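Local coordinates for ABC transporter substrate-binding protein (PDB 4OHN), which binds the amino acid histidine and probably delivers it to an ABC uptake transporter of Streptococcus pneumoniae, at residues L80-Y85 and N99-N104. Sequence-based numbering, arbitrary orientation. Where two conformers were deposited one is given.
Sequences LIWNGY and NSYMKN. With HIS (histidine), chain B; ACT (acetate ion), chain D.
Tyr-101 holds CG between its backbone N and carbonyl carbon (chi1 60°), and Trp-82 holds CG anti to its N (chi1 -165°); the phenol thereby meets the pyrrole side of the indole. The contact lies in the bilobed fold of family 3 solute-binding proteins. Here residues 82-85 pass close to Tyr-101. Tyr-101 OH lies 3.5 Å from Trp-82 NE1. The two rings are oblique, with planes at 45° and centroids 5.4 Å apart. Asp-44 OD1 receives a weak hydrogen bond from each of these two side chains. Phe-43 and Tyr-231 also pack against Tyr-101.

A water completes the link between the segments. It lies at the edge of the Tyr-101 ring, in its plane, and is hydrogen-bonded to Tyr-101 OH at 2.8 Å. It also accepts hydrogen bonds from the backbone N of Asn-83 and of Tyr-85. The water thus joins the phenol to the backbone N atoms on both sides of Gly-84, next to the ligand site. Gly-84 has positive phi in this turn, and its N bonds to Asp-44 OD2.

The same turn binds histidine. Gly-84 O accepts a hydrogen bond from the ligand's N at 2.8 Å. The CB of Asn-83 is directed away from residues 99-104, and its OD1 accepts a bent bond from the imidazole NE2 of the bound histidine at 2.9 Å.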
ATOM      1  N   LEU A  80      11.113   8.647   2.596  1.00  8.33           N
ATOM      2  CA  LEU A  80      10.060   7.834   3.179  1.00  7.99           C
ATOM      3  C   LEU A  80       9.379   7.059   2.097  1.00  8.01           C
ATOM      4  O   LEU A  80       9.329   7.495   0.946  1.00  8.94           O
ATOM      5  CB  LEU A  80       9.003   8.712   3.839  1.00  8.24           C
ATOM      6  CG  LEU A  80       9.422   9.524   5.065  1.00  8.90           C
ATOM      7  CD1 LEU A  80       8.312  10.458   5.445  1.00  9.83           C
ATOM      8  CD2 LEU A  80       9.752   8.601   6.230  1.00 10.95           C
ATOM      9  N   ILE A  81       8.881   5.892   2.463  1.00  7.90           N
ATOM     10  CA  ILE A  81       7.938   5.130   1.653  1.00  7.46           C
ATOM     11  C   ILE A  81       6.571   5.278   2.337  1.00  8.57           C
ATOM     12  O   ILE A  81       6.396   4.872   3.486  1.00  8.68           O
ATOM     13  CB  ILE A  81       8.316   3.648   1.542  1.00  8.31           C
ATOM     14  CG1 ILE A  81       9.731   3.476   0.967  1.00  9.49           C
ATOM     15  CG2 ILE A  81       7.278   2.891   0.713  1.00  8.74           C
ATOM     16  CD1 ILE A  81      10.280   2.069   1.080  1.00 10.75           C
ATOM     17  N   TRP A  82       5.612   5.866   1.637  1.00  7.67           N
ATOM     18  CA  TRP A  82       4.311   6.185   2.251  1.00  7.19           C
ATOM     19  C   TRP A  82       3.270   6.053   1.153  1.00  6.73           C
ATOM     20  O   TRP A  82       3.128   6.953   0.310  1.00  8.51           O
ATOM     21  CB  TRP A  82       4.331   7.608   2.845  1.00  8.43           C
ATOM     22  CG  TRP A  82       3.200   7.911   3.785  1.00  8.20           C
ATOM     23  CD1 TRP A  82       1.965   7.333   3.801  1.00  8.45           C
ATOM     24  CD2 TRP A  82       3.204   8.894   4.814  1.00  8.23           C
ATOM     25  NE1 TRP A  82       1.206   7.887   4.815  1.00  7.61           N
ATOM     26  CE2 TRP A  82       1.953   8.858   5.435  1.00  8.50           C
ATOM     27  CE3 TRP A  82       4.175   9.786   5.301  1.00  9.07           C
ATOM     28  CZ2 TRP A  82       1.649   9.666   6.522  1.00  9.44           C
ATOM     29  CZ3 TRP A  82       3.857  10.593   6.383  1.00  9.89           C
ATOM     30  CH2 TRP A  82       2.616  10.520   6.971  1.00 10.53           C
ATOM     31  N   ASN A  83       2.591   4.907   1.130  1.00  7.18           N
ATOM     32  CA  ASN A  83       1.720   4.517   0.018  1.00  6.97           C
ATOM     33  C   ASN A  83       1.090   3.175   0.316  1.00  7.40           C
ATOM     34  O   ASN A  83       1.335   2.181  -0.363  1.00  7.92           O
ATOM     35  CB  ASN A  83       2.565   4.417  -1.266  1.00  7.37           C
ATOM     36  CG  ASN A  83       1.768   4.142  -2.523  1.00  6.64           C
ATOM     37  OD1 ASN A  83       2.024   3.141  -3.203  1.00  7.86           O
ATOM     38  ND2 ASN A  83       0.849   5.032  -2.875  1.00  8.26           N
ATOM     39  N   GLY A  84       0.256   3.108   1.334  1.00  7.45           N
ATOM     40  CA  GLY A  84      -0.273   1.820   1.747  1.00  8.14           C
ATOM     41  C   GLY A  84       0.830   0.795   1.945  1.00  7.40           C
ATOM     42  O   GLY A  84       0.714  -0.351   1.486  1.00  8.72           O
ATOM     43  N   TYR A  85       1.882   1.211   2.647  1.00  7.42           N
ATOM     44  CA  TYR A  85       3.064   0.378   2.806  1.00  7.74           C
ATOM     45  C   TYR A  85       2.856  -0.560   3.999  1.00  8.63           C
ATOM     46  O   TYR A  85       2.830  -0.126   5.161  1.00  9.22           O
ATOM     47  CB  TYR A  85       4.290   1.266   2.980  1.00  8.10           C
ATOM     48  CG  TYR A  85       5.651   0.601   2.981  1.00  9.07           C
ATOM     49  CD1 TYR A  85       5.975  -0.430   2.109  1.00  8.94           C
ATOM     50  CD2 TYR A  85       6.647   1.066   3.813  1.00 10.20           C
ATOM     51  CE1 TYR A  85       7.248  -0.987   2.091  1.00  9.77           C
ATOM     52  CE2 TYR A  85       7.911   0.517   3.803  1.00 10.92           C
ATOM     53  CZ  TYR A  85       8.207  -0.509   2.948  1.00  9.81           C
ATOM     54  OH  TYR A  85       9.466  -1.025   2.981  1.00 11.32           O
ATOM     55  N   ASN A  99       4.338   4.305  13.771  1.00 10.30           N
ATOM     56  CA  ASN A  99       3.140   3.621  14.216  1.00 10.84           C
ATOM     57  C   ASN A  99       2.238   3.358  12.997  1.00 10.44           C
ATOM     58  O   ASN A  99       2.224   4.116  12.028  1.00 11.02           O
ATOM     59  CB  ASN A  99       2.377   4.456  15.250  1.00 11.66           C
ATOM     60  CG  ASN A  99       3.016   4.439  16.592  1.00 12.47           C
ATOM     61  OD1 ASN A  99       3.852   3.610  16.889  1.00 13.94           O
ATOM     62  ND2 ASN A  99       2.583   5.333  17.447  1.00 14.48           N
ATOM     63  N   SER A 100       1.471   2.284  13.065  0.51 11.36           N
ATOM     64  CA  SER A 100       0.539   1.973  11.995  0.51 11.74           C
ATOM     65  C   SER A 100      -0.705   2.864  12.066  0.51 12.46           C
ATOM     66  O   SER A 100      -1.162   3.235  13.147  0.51 13.13           O
ATOM     67  CB  SER A 100       0.175   0.490  12.025  0.51 22.74           C
ATOM     68  OG  SER A 100       1.323  -0.320  11.792  0.51 19.01           O
ATOM     69  N   TYR A 101      -1.269   3.195  10.908  1.00 10.49           N
ATOM     70  CA  TYR A 101      -2.390   4.140  10.856  1.00 12.40           C
ATOM     71  C   TYR A 101      -3.666   3.579  10.266  1.00 12.37           C
ATOM     72  O   TYR A 101      -4.689   4.255  10.296  1.00 15.50           O
ATOM     73  CB  TYR A 101      -1.983   5.442  10.148  1.00 11.57           C
ATOM     74  CG  TYR A 101      -1.530   5.258   8.733  1.00  9.86           C
ATOM     75  CD1 TYR A 101      -2.434   5.239   7.693  1.00 10.71           C
ATOM     76  CD2 TYR A 101      -0.181   5.076   8.431  1.00  9.92           C
ATOM     77  CE1 TYR A 101      -2.015   5.055   6.378  1.00 10.19           C
ATOM     78  CE2 TYR A 101       0.239   4.883   7.121  1.00 10.46           C
ATOM     79  CZ  TYR A 101      -0.682   4.863   6.115  1.00 10.02           C
ATOM     80  OH  TYR A 101      -0.302   4.694   4.798  1.00  9.64           O
ATOM     81  N   MET A 102      -3.609   2.372   9.691  0.51 10.41           N
ATOM     82  CA  MET A 102      -4.754   1.732   9.010  0.51 11.58           C
ATOM     83  C   MET A 102      -4.569   0.206   8.913  0.51 19.19           C
ATOM     84  O   MET A 102      -3.477  -0.261   8.591  0.51 16.71           O
ATOM     85  CB  MET A 102      -4.890   2.316   7.593  0.51 12.67           C
ATOM     86  CG  MET A 102      -6.169   1.933   6.840  0.51 17.36           C
ATOM     87  SD  MET A 102      -6.293   2.627   5.167  0.51 15.30           S
ATOM     88  CE  MET A 102      -6.058   4.374   5.449  0.51 24.32           C
ATOM     89  N   LYS A 103      -5.626  -0.574   9.154  1.00 13.97           N
ATOM     90  CA  LYS A 103      -5.571  -2.003   8.894  1.00 15.14           C
ATOM     91  C   LYS A 103      -5.777  -2.277   7.413  1.00 14.85           C
ATOM     92  O   LYS A 103      -6.375  -1.490   6.687  1.00 16.10           O
ATOM     93  CB  LYS A 103      -6.643  -2.745   9.696  1.00 18.60           C
ATOM     94  CG  LYS A 103      -6.557  -2.498  11.201  1.00 36.58           C
ATOM     95  CD  LYS A 103      -5.179  -2.844  11.751  1.00 35.56           C
ATOM     96  CE  LYS A 103      -5.091  -2.587  13.242  1.00 50.53           C
ATOM     97  NZ  LYS A 103      -3.833  -3.132  13.813  1.00 82.66           N
ATOM     98  N   ASN A 104      -5.312  -3.441   6.975  1.00 12.44           N
ATOM     99  CA  ASN A 104      -5.489  -3.866   5.600  1.00 14.06           C
ATOM    100  C   ASN A 104      -5.497  -5.378   5.562  1.00 13.06           C
ATOM    101  O   ASN A 104      -5.017  -6.028   6.495  1.00 15.95           O
ATOM    102  CB  ASN A 104      -4.351  -3.311   4.750  1.00 15.46           C
ATOM    103  CG  ASN A 104      -4.452  -3.698   3.285  1.00 13.90           C
ATOM    104  OD1 ASN A 104      -5.492  -3.473   2.609  1.00 16.76           O
ATOM    105  ND2 ASN A 104      -3.403  -4.372   2.809  1.00 13.03           N
TER
HETATM  106  N   HIS B 301       0.455  -3.019   0.620  1.00  8.28           N
HETATM  107  CA  HIS B 301       1.329  -3.624  -0.414  1.00  7.98           C
HETATM  108  C   HIS B 301       2.787  -3.373  -0.101  1.00  8.26           C
HETATM  109  O   HIS B 301       3.087  -2.681   0.899  1.00  8.50           O
HETATM  110  CB  HIS B 301       0.934  -3.195  -1.847  1.00  7.45           C
HETATM  111  CG  HIS B 301       1.347  -1.822  -2.290  1.00  7.25           C
HETATM  112  ND1 HIS B 301       1.733  -1.581  -3.599  1.00  6.84           N
HETATM  113  CD2 HIS B 301       1.349  -0.613  -1.675  1.00  7.55           C
HETATM  114  CE1 HIS B 301       1.982  -0.295  -3.753  1.00  6.96           C
HETATM  115  NE2 HIS B 301       1.751   0.317  -2.603  1.00  7.10           N
HETATM  116  OXT HIS B 301       3.631  -3.891  -0.863  1.00  8.77           O
HETATM  117  C   ACT D 303      11.126  -3.549   1.347  1.00 53.77           C
HETATM  118  O   ACT D 303      10.049  -2.953   1.214  1.00 16.45           O
HETATM  119  OXT ACT D 303      11.262  -4.560   0.627  1.00 25.33           O
HETATM  120  CH3 ACT D 303      12.169  -3.074   2.313  1.00 30.98           C
HETATM  121  O   HOH W   1       2.164   3.792   3.905  1.00  9.54           O